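Local atomic coordinates of sulfonate ABC transporter, periplasmic sulfonate-binding protein SsuA (Methylobacillus flagellatus, PDB entry 3UIF), a protein that probably binds sulfonates or related sulfate esters in the periplasm and delivers them to an ABC transporter for uptake. Residues E3-T15 with R40-M53. Numbering follows the deposited sequence.
Sequences EDLKVVRIASVAT and RKQGIKVEWVPAAM
Ile10 packs against Val46 and Trp48 at the apolar centre of a parallel strand pair, 6-15 with 44-51. Its CD1 reaches CG2 of Val46 at 3.7 Å, while its CG2 runs alongside the indole and meets CZ3 of Trp48 at 3.8 Å. With CG1 anti to the carbonyl carbon (chi1 -47°), Ile10 sends one branch to each partner, a task suited to a beta-branched residue. Val46 CG2 sits 3.6 Å above the middle of the Trp48 ring. On the same face Val8 CG2 touches Ile44 CG2. Towards the other end Ala14 CB meets Pro50 CB at 3.8 Å, and Val13 CG1 touches CG of Met53.

Nine backbone hydrogen bonds join the strands, from Lys6 to Ala14. Pro50 fits because the bonds to 6-15 use alternate residues, here Val49 and Ala51, and its own N is not needed. Gly43, at positive phi, closes helix 35-41 in a Schellman motif and turns the chain into its strand; a CB there would collide with the carbonyl O of the residue before.

The opposite face is polar at its start, around Lys45, Arg9 and Glu47. Both Val7 methyls meet one carboxylate oxygen of Glu47, CG1 and CG2 each 3.6 Å from OE2. An alanine at Glu47 has no carboxylate, which would probably uncover the Val7 methyls and leave Arg9 without the opposite charge near it. At the start of the strand pair, Leu5 CD1 lies off-centre over one face of the Arg40 guanidinium.

Strand 71-75 pairs with the far edge of 6-17 through Arg9 and Ala11, making 6-17 an inner strand. Helix 215-233 covers Val8 and Ile44, whereas helix 56-65 packs on Ala11 and Ala51, giving the alpha/beta layering of a periplasmic binding protein lobe.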
ATOM      1  N   GLU A   3     -15.467 -32.207   5.830  1.00 74.96           N
ATOM      2  CA  GLU A   3     -14.008 -32.275   5.643  1.00 74.03           C
ATOM      3  C   GLU A   3     -13.220 -31.931   6.922  1.00 72.82           C
ATOM      4  O   GLU A   3     -13.757 -31.297   7.828  1.00 71.94           O
ATOM      5  CB  GLU A   3     -13.588 -31.308   4.518  1.00 72.83           C
ATOM      6  CG  GLU A   3     -13.946 -31.750   3.100  1.00 74.58           C
ATOM      7  CD  GLU A   3     -13.292 -33.072   2.710  1.00 76.77           C
ATOM      8  OE1 GLU A   3     -12.038 -33.151   2.713  1.00 73.61           O
ATOM      9  OE2 GLU A   3     -14.033 -34.038   2.407  1.00 79.65           O
ATOM     10  N   ASP A   4     -11.946 -32.332   6.980  1.00 72.64           N
ATOM     11  CA  ASP A   4     -11.050 -31.929   8.078  1.00 69.47           C
ATOM     12  C   ASP A   4     -10.170 -30.724   7.706  1.00 64.88           C
ATOM     13  O   ASP A   4      -8.987 -30.869   7.410  1.00 63.90           O
ATOM     14  CB  ASP A   4     -10.184 -33.108   8.539  1.00 68.57           C
ATOM     15  CG  ASP A   4     -10.944 -34.102   9.427  1.00 72.33           C
ATOM     16  OD1 ASP A   4     -10.383 -35.181   9.715  1.00 73.77           O
ATOM     17  OD2 ASP A   4     -12.088 -33.823   9.854  1.00 73.37           O
ATOM     18  N   LEU A   5     -10.744 -29.532   7.743  1.00 62.66           N
ATOM     19  CA  LEU A   5     -10.034 -28.345   7.259  1.00 61.60           C
ATOM     20  C   LEU A   5      -9.146 -27.651   8.311  1.00 59.86           C
ATOM     21  O   LEU A   5      -9.440 -27.687   9.509  1.00 60.31           O
ATOM     22  CB  LEU A   5     -11.024 -27.352   6.626  1.00 59.88           C
ATOM     23  CG  LEU A   5     -11.865 -27.916   5.467  1.00 61.93           C
ATOM     24  CD1 LEU A   5     -13.082 -27.044   5.217  1.00 62.65           C
ATOM     25  CD2 LEU A   5     -11.048 -28.097   4.188  1.00 60.99           C
ATOM     26  N   LYS A   6      -8.051 -27.050   7.847  1.00 57.36           N
ATOM     27  CA  LYS A   6      -7.213 -26.183   8.676  1.00 56.33           C
ATOM     28  C   LYS A   6      -7.727 -24.748   8.596  1.00 54.45           C
ATOM     29  O   LYS A   6      -7.782 -24.160   7.513  1.00 53.17           O
ATOM     30  CB  LYS A   6      -5.760 -26.229   8.197  1.00 54.30           C
ATOM     31  CG  LYS A   6      -5.030 -27.513   8.543  1.00 56.79           C
ATOM     32  CD  LYS A   6      -4.216 -28.042   7.365  1.00 54.48           C
ATOM     33  CE  LYS A   6      -3.217 -29.102   7.820  1.00 57.28           C
ATOM     34  NZ  LYS A   6      -2.746 -29.940   6.678  1.00 58.06           N
ATOM     35  N   VAL A   7      -8.104 -24.181   9.732  1.00 54.80           N
ATOM     36  CA  VAL A   7      -8.561 -22.796   9.746  1.00 53.80           C
ATOM     37  C   VAL A   7      -7.364 -21.863   9.724  1.00 52.40           C
ATOM     38  O   VAL A   7      -6.494 -21.930  10.585  1.00 52.51           O
ATOM     39  CB  VAL A   7      -9.448 -22.461  10.963  1.00 55.31           C
ATOM     40  CG1 VAL A   7      -9.590 -20.946  11.112  1.00 54.83           C
ATOM     41  CG2 VAL A   7     -10.815 -23.100  10.814  1.00 56.11           C
ATOM     42  N   VAL A   8      -7.318 -21.005   8.717  1.00 50.83           N
ATOM     43  CA  VAL A   8      -6.285 -19.996   8.642  1.00 49.39           C
ATOM     44  C   VAL A   8      -6.967 -18.637   8.669  1.00 47.66           C
ATOM     45  O   VAL A   8      -7.802 -18.321   7.818  1.00 48.32           O
ATOM     46  CB  VAL A   8      -5.385 -20.208   7.411  1.00 47.90           C
ATOM     47  CG1 VAL A   8      -4.416 -19.048   7.236  1.00 45.54           C
ATOM     48  CG2 VAL A   8      -4.607 -21.514   7.570  1.00 49.02           C
ATOM     49  N   ARG A   9      -6.642 -17.867   9.697  1.00 47.63           N
ATOM     50  CA  ARG A   9      -7.226 -16.547   9.885  1.00 48.24           C
ATOM     51  C   ARG A   9      -6.426 -15.513   9.127  1.00 46.07           C
ATOM     52  O   ARG A   9      -5.210 -15.396   9.313  1.00 45.31           O
ATOM     53  CB  ARG A   9      -7.286 -16.179  11.369  1.00 48.76           C
ATOM     54  CG  ARG A   9      -8.663 -16.332  12.002  1.00 52.36           C
ATOM     55  CD  ARG A   9      -8.635 -17.197  13.263  1.00 55.32           C
ATOM     56  NE  ARG A   9      -7.293 -17.324  13.855  1.00 57.95           N
ATOM     57  CZ  ARG A   9      -6.968 -18.147  14.856  1.00 58.77           C
ATOM     58  NH1 ARG A   9      -7.879 -18.935  15.410  1.00 57.86           N
ATOM     59  NH2 ARG A   9      -5.715 -18.176  15.303  1.00 59.22           N
ATOM     60  N   ILE A  10      -7.125 -14.778   8.265  1.00 45.80           N
ATOM     61  CA  ILE A  10      -6.508 -13.741   7.431  1.00 43.95           C
ATOM     62  C   ILE A  10      -7.211 -12.393   7.578  1.00 43.85           C
ATOM     63  O   ILE A  10      -8.412 -12.268   7.342  1.00 44.96           O
ATOM     64  CB  ILE A  10      -6.434 -14.170   5.951  1.00 43.36           C
ATOM     65  CG1 ILE A  10      -5.881 -15.595   5.848  1.00 43.85           C
ATOM     66  CG2 ILE A  10      -5.571 -13.199   5.181  1.00 41.94           C
ATOM     67  CD1 ILE A  10      -5.618 -16.103   4.445  1.00 43.42           C
ATOM     68  N   ALA A  11      -6.444 -11.387   7.980  1.00 43.53           N
ATOM     69  CA  ALA A  11      -6.974 -10.037   8.164  1.00 44.13           C
ATOM     70  C   ALA A  11      -6.842  -9.188   6.905  1.00 44.42           C
ATOM     71  O   ALA A  11      -5.908  -9.359   6.121  1.00 41.64           O
ATOM     72  CB  ALA A  11      -6.283  -9.354   9.334  1.00 45.01           C
ATOM     73  N   SER A  12      -7.783  -8.272   6.722  1.00 44.14           N
ATOM     74  CA  SER A  12      -7.664  -7.216   5.729  1.00 42.37           C
ATOM     75  C   SER A  12      -8.297  -5.929   6.257  1.00 45.80           C
ATOM     76  O   SER A  12      -9.111  -5.955   7.195  1.00 45.50           O
ATOM     77  CB  SER A  12      -8.375  -7.626   4.455  1.00 44.09           C
ATOM     78  OG  SER A  12      -9.784  -7.592   4.671  1.00 46.52           O
ATOM     79  N   VAL A  13      -7.932  -4.802   5.652  1.00 44.29           N
ATOM     80  CA  VAL A  13      -8.591  -3.537   5.963  1.00 44.78           C
ATOM     81  C   VAL A  13      -9.860  -3.478   5.126  1.00 46.32           C
ATOM     82  O   VAL A  13      -9.800  -3.705   3.920  1.00 45.40           O
ATOM     83  CB  VAL A  13      -7.688  -2.314   5.668  1.00 44.91           C
ATOM     84  CG1 VAL A  13      -8.431  -1.015   5.951  1.00 46.27           C
ATOM     85  CG2 VAL A  13      -6.411  -2.381   6.496  1.00 43.82           C
ATOM     86  N   ALA A  14     -10.992  -3.188   5.767  1.00 47.45           N
ATOM     87  CA  ALA A  14     -12.306  -3.249   5.119  1.00 48.54           C
ATOM     88  C   ALA A  14     -13.162  -2.008   5.375  1.00 50.12           C
ATOM     89  O   ALA A  14     -13.067  -1.376   6.422  1.00 50.14           O
ATOM     90  CB  ALA A  14     -13.052  -4.504   5.550  1.00 49.53           C
ATOM     91  N   THR A  15     -14.010  -1.676   4.404  1.00 50.47           N
ATOM     92  CA  THR A  15     -14.859  -0.486   4.477  1.00 51.29           C
ATOM     93  C   THR A  15     -16.199  -0.783   3.804  1.00 53.32           C
ATOM     94  O   THR A  15     -16.225  -1.237   2.654  1.00 53.01           O
ATOM     95  CB  THR A  15     -14.209   0.738   3.763  1.00 50.93           C
ATOM     96  OG1 THR A  15     -12.808   0.816   4.071  1.00 49.31           O
ATOM     97  CG2 THR A  15     -14.892   2.051   4.170  1.00 52.18           C
ATOM     98  N   ARG A  40      -9.203 -24.333  -0.250  1.00 53.30           N
ATOM     99  CA  ARG A  40     -10.078 -25.372   0.255  1.00 55.04           C
ATOM    100  C   ARG A  40      -9.636 -26.751  -0.265  1.00 56.46           C
ATOM    101  O   ARG A  40      -9.539 -27.703   0.516  1.00 57.56           O
ATOM    102  CB  ARG A  40     -11.535 -25.052  -0.084  1.00 56.39           C
ATOM    103  CG  ARG A  40     -12.552 -25.851   0.722  1.00 58.53           C
ATOM    104  CD  ARG A  40     -13.952 -25.253   0.632  1.00 60.97           C
ATOM    105  NE  ARG A  40     -14.885 -25.918   1.551  1.00 63.27           N
ATOM    106  CZ  ARG A  40     -15.166 -25.505   2.791  1.00 63.18           C
ATOM    107  NH1 ARG A  40     -14.589 -24.405   3.281  1.00 61.27           N
ATOM    108  NH2 ARG A  40     -16.023 -26.193   3.551  1.00 65.07           N
ATOM    109  N   LYS A  41      -9.324 -26.836  -1.562  1.00 56.37           N
ATOM    110  CA  LYS A  41      -8.774 -28.065  -2.175  1.00 57.78           C
ATOM    111  C   LYS A  41      -7.501 -28.564  -1.481  1.00 57.02           C
ATOM    112  O   LYS A  41      -7.237 -29.766  -1.434  1.00 58.44           O
ATOM    113  CB  LYS A  41      -8.496 -27.846  -3.662  1.00 57.69           C
ATOM    114  CG  LYS A  41      -9.761 -27.605  -4.472  1.00 62.22           C
ATOM    115  CD  LYS A  41      -9.477 -26.867  -5.776  1.00 64.02           C
ATOM    116  CE  LYS A  41     -10.744 -26.731  -6.610  1.00 65.87           C
ATOM    117  NZ  LYS A  41     -10.445 -26.599  -8.065  1.00 67.39           N
ATOM    118  N   GLN A  42      -6.731 -27.633  -0.930  1.00 55.28           N
ATOM    119  CA  GLN A  42      -5.506 -27.950  -0.211  1.00 54.84           C
ATOM    120  C   GLN A  42      -5.744 -28.416   1.233  1.00 55.62           C
ATOM    121  O   GLN A  42      -4.786 -28.706   1.954  1.00 55.37           O
ATOM    122  CB  GLN A  42      -4.626 -26.711  -0.156  1.00 53.05           C
ATOM    123  CG  GLN A  42      -3.206 -26.946  -0.594  1.00 53.56           C
ATOM    124  CD  GLN A  42      -3.054 -26.638  -2.054  1.00 53.44           C
ATOM    125  OE1 GLN A  42      -3.601 -25.647  -2.544  1.00 51.89           O
ATOM    126  NE2 GLN A  42      -2.322 -27.483  -2.764  1.00 54.99           N
ATOM    127  N   GLY A  43      -7.008 -28.460   1.653  1.00 56.30           N
ATOM    128  CA  GLY A  43      -7.360 -28.757   3.048  1.00 57.15           C
ATOM    129  C   GLY A  43      -7.314 -27.537   3.964  1.00 55.51           C
ATOM    130  O   GLY A  43      -7.254 -27.673   5.184  1.00 55.93           O
ATOM    131  N   ILE A  44      -7.344 -26.346   3.366  1.00 54.15           N
ATOM    132  CA  ILE A  44      -7.255 -25.095   4.103  1.00 52.94           C
ATOM    133  C   ILE A  44      -8.546 -24.294   4.001  1.00 52.40           C
ATOM    134  O   ILE A  44      -9.040 -24.030   2.904  1.00 52.80           O
ATOM    135  CB  ILE A  44      -6.082 -24.224   3.603  1.00 51.14           C
ATOM    136  CG1 ILE A  44      -4.749 -24.922   3.880  1.00 51.17           C
ATOM    137  CG2 ILE A  44      -6.119 -22.844   4.256  1.00 49.36           C
ATOM    138  CD1 ILE A  44      -3.549 -24.307   3.189  1.00 48.33           C
ATOM    139  N   LYS A  45      -9.082 -23.920   5.160  1.00 52.85           N
ATOM    140  CA  LYS A  45     -10.200 -22.999   5.233  1.00 53.36           C
ATOM    141  C   LYS A  45      -9.725 -21.613   5.663  1.00 51.34           C
ATOM    142  O   LYS A  45      -9.316 -21.401   6.809  1.00 51.38           O
ATOM    143  CB  LYS A  45     -11.277 -23.516   6.191  1.00 54.80           C
ATOM    144  CG  LYS A  45     -12.499 -22.609   6.314  1.00 55.30           C
ATOM    145  CD  LYS A  45     -13.453 -23.148   7.374  1.00 58.17           C
ATOM    146  CE  LYS A  45     -14.632 -22.213   7.600  1.00 59.06           C
ATOM    147  NZ  LYS A  45     -15.575 -22.826   8.583  1.00 62.16           N
ATOM    148  N   VAL A  46      -9.792 -20.668   4.733  1.00 50.17           N
ATOM    149  CA  VAL A  46      -9.489 -19.290   5.048  1.00 48.98           C
ATOM    150  C   VAL A  46     -10.669 -18.685   5.784  1.00 49.92           C
ATOM    151  O   VAL A  46     -11.821 -18.930   5.433  1.00 51.09           O
ATOM    152  CB  VAL A  46      -9.098 -18.463   3.800  1.00 47.67           C
ATOM    153  CG1 VAL A  46      -9.931 -18.884   2.596  1.00 48.41           C
ATOM    154  CG2 VAL A  46      -9.224 -16.956   4.057  1.00 46.59           C
ATOM    155  N   GLU A  47     -10.360 -17.934   6.835  1.00 49.45           N
ATOM    156  CA  GLU A  47     -11.348 -17.163   7.554  1.00 50.42           C
ATOM    157  C   GLU A  47     -10.954 -15.697   7.573  1.00 48.97           C
ATOM    158  O   GLU A  47      -9.843 -15.343   7.960  1.00 48.14           O
ATOM    159  CB  GLU A  47     -11.480 -17.677   8.973  1.00 51.99           C
ATOM    160  CG  GLU A  47     -12.508 -18.772   9.130  1.00 54.62           C
ATOM    161  CD  GLU A  47     -12.728 -19.115  10.585  1.00 56.37           C
ATOM    162  OE1 GLU A  47     -12.538 -18.198  11.427  1.00 55.58           O
ATOM    163  OE2 GLU A  47     -13.087 -20.288  10.879  1.00 59.34           O
ATOM    164  N   TRP A  48     -11.866 -14.839   7.160  1.00 49.06           N
ATOM    165  CA  TRP A  48     -11.528 -13.440   7.025  1.00 48.11           C
ATOM    166  C   TRP A  48     -11.760 -12.718   8.306  1.00 48.88           C
ATOM    167  O   TRP A  48     -12.732 -12.978   9.000  1.00 50.45           O
ATOM    168  CB  TRP A  48     -12.313 -12.810   5.903  1.00 48.07           C
ATOM    169  CG  TRP A  48     -12.074 -13.476   4.578  1.00 47.55           C
ATOM    170  CD1 TRP A  48     -12.965 -14.262   3.854  1.00 48.61           C
ATOM    171  CD2 TRP A  48     -10.842 -13.447   3.768  1.00 46.00           C
ATOM    172  NE1 TRP A  48     -12.399 -14.697   2.685  1.00 47.89           N
ATOM    173  CE2 TRP A  48     -11.128 -14.247   2.565  1.00 46.36           C
ATOM    174  CE3 TRP A  48      -9.582 -12.850   3.906  1.00 44.63           C
ATOM    175  CZ2 TRP A  48     -10.185 -14.426   1.556  1.00 45.33           C
ATOM    176  CZ3 TRP A  48      -8.638 -13.039   2.883  1.00 43.64           C
ATOM    177  CH2 TRP A  48      -8.935 -13.808   1.734  1.00 44.00           C
ATOM    178  N   VAL A  49     -10.828 -11.836   8.649  1.00 47.83           N
ATOM    179  CA  VAL A  49     -10.988 -10.939   9.779  1.00 48.59           C
ATOM    180  C   VAL A  49     -10.951  -9.513   9.212  1.00 48.16           C
ATOM    181  O   VAL A  49      -9.908  -8.877   9.173  1.00 47.01           O
ATOM    182  CB  VAL A  49      -9.911 -11.172  10.873  1.00 48.97           C
ATOM    183  CG1 VAL A  49     -10.184 -10.305  12.093  1.00 50.14           C
ATOM    184  CG2 VAL A  49      -9.854 -12.646  11.277  1.00 49.46           C
ATOM    185  N   PRO A  50     -12.102  -9.023   8.741  1.00 49.49           N
ATOM    186  CA  PRO A  50     -12.181  -7.656   8.253  1.00 48.34           C
ATOM    187  C   PRO A  50     -11.939  -6.644   9.384  1.00 48.99           C
ATOM    188  O   PRO A  50     -12.408  -6.825  10.508  1.00 51.21           O
ATOM    189  CB  PRO A  50     -13.626  -7.560   7.757  1.00 51.05           C
ATOM    190  CG  PRO A  50     -14.370  -8.521   8.625  1.00 51.65           C
ATOM    191  CD  PRO A  50     -13.427  -9.673   8.775  1.00 49.95           C
ATOM    192  N   ALA A  51     -11.198  -5.593   9.085  1.00 49.26           N
ATOM    193  CA  ALA A  51     -10.906  -4.574  10.072  1.00 49.36           C
ATOM    194  C   ALA A  51     -11.196  -3.206   9.490  1.00 50.60           C
ATOM    195  O   ALA A  51     -10.678  -2.861   8.433  1.00 48.44           O
ATOM    196  CB  ALA A  51      -9.454  -4.664  10.505  1.00 47.84           C
ATOM    197  N   ALA A  52     -12.029  -2.429  10.173  1.00 52.27           N
ATOM    198  CA  ALA A  52     -12.242  -1.035   9.789  1.00 51.43           C
ATOM    199  C   ALA A  52     -10.911  -0.271   9.786  1.00 51.01           C
ATOM    200  O   ALA A  52      -9.941  -0.618  10.489  1.00 51.11           O
ATOM    201  CB  ALA A  52     -13.252  -0.364  10.703  1.00 54.30           C
HETATM  202  N   MSE A  53     -10.873   0.770   8.971  1.00 50.76           N
HETATM  203  CA  MSE A  53      -9.628   1.461   8.665  1.00 49.82           C
HETATM  204  C   MSE A  53      -8.912   1.998   9.888  1.00 50.70           C
HETATM  205  O   MSE A  53      -7.691   2.160   9.855  1.00 50.48           O
HETATM  206  CB  MSE A  53      -9.900   2.532   7.614  1.00 50.44           C
HETATM  207  CG  MSE A  53      -8.733   2.589   6.632  1.00 48.66           C
HETATM  208 SE   MSE A  53      -9.173   3.887   5.192  1.00 70.98          SE
HETATM  209  CE  MSE A  53      -7.622   5.081   5.540  1.00 53.75           C
TER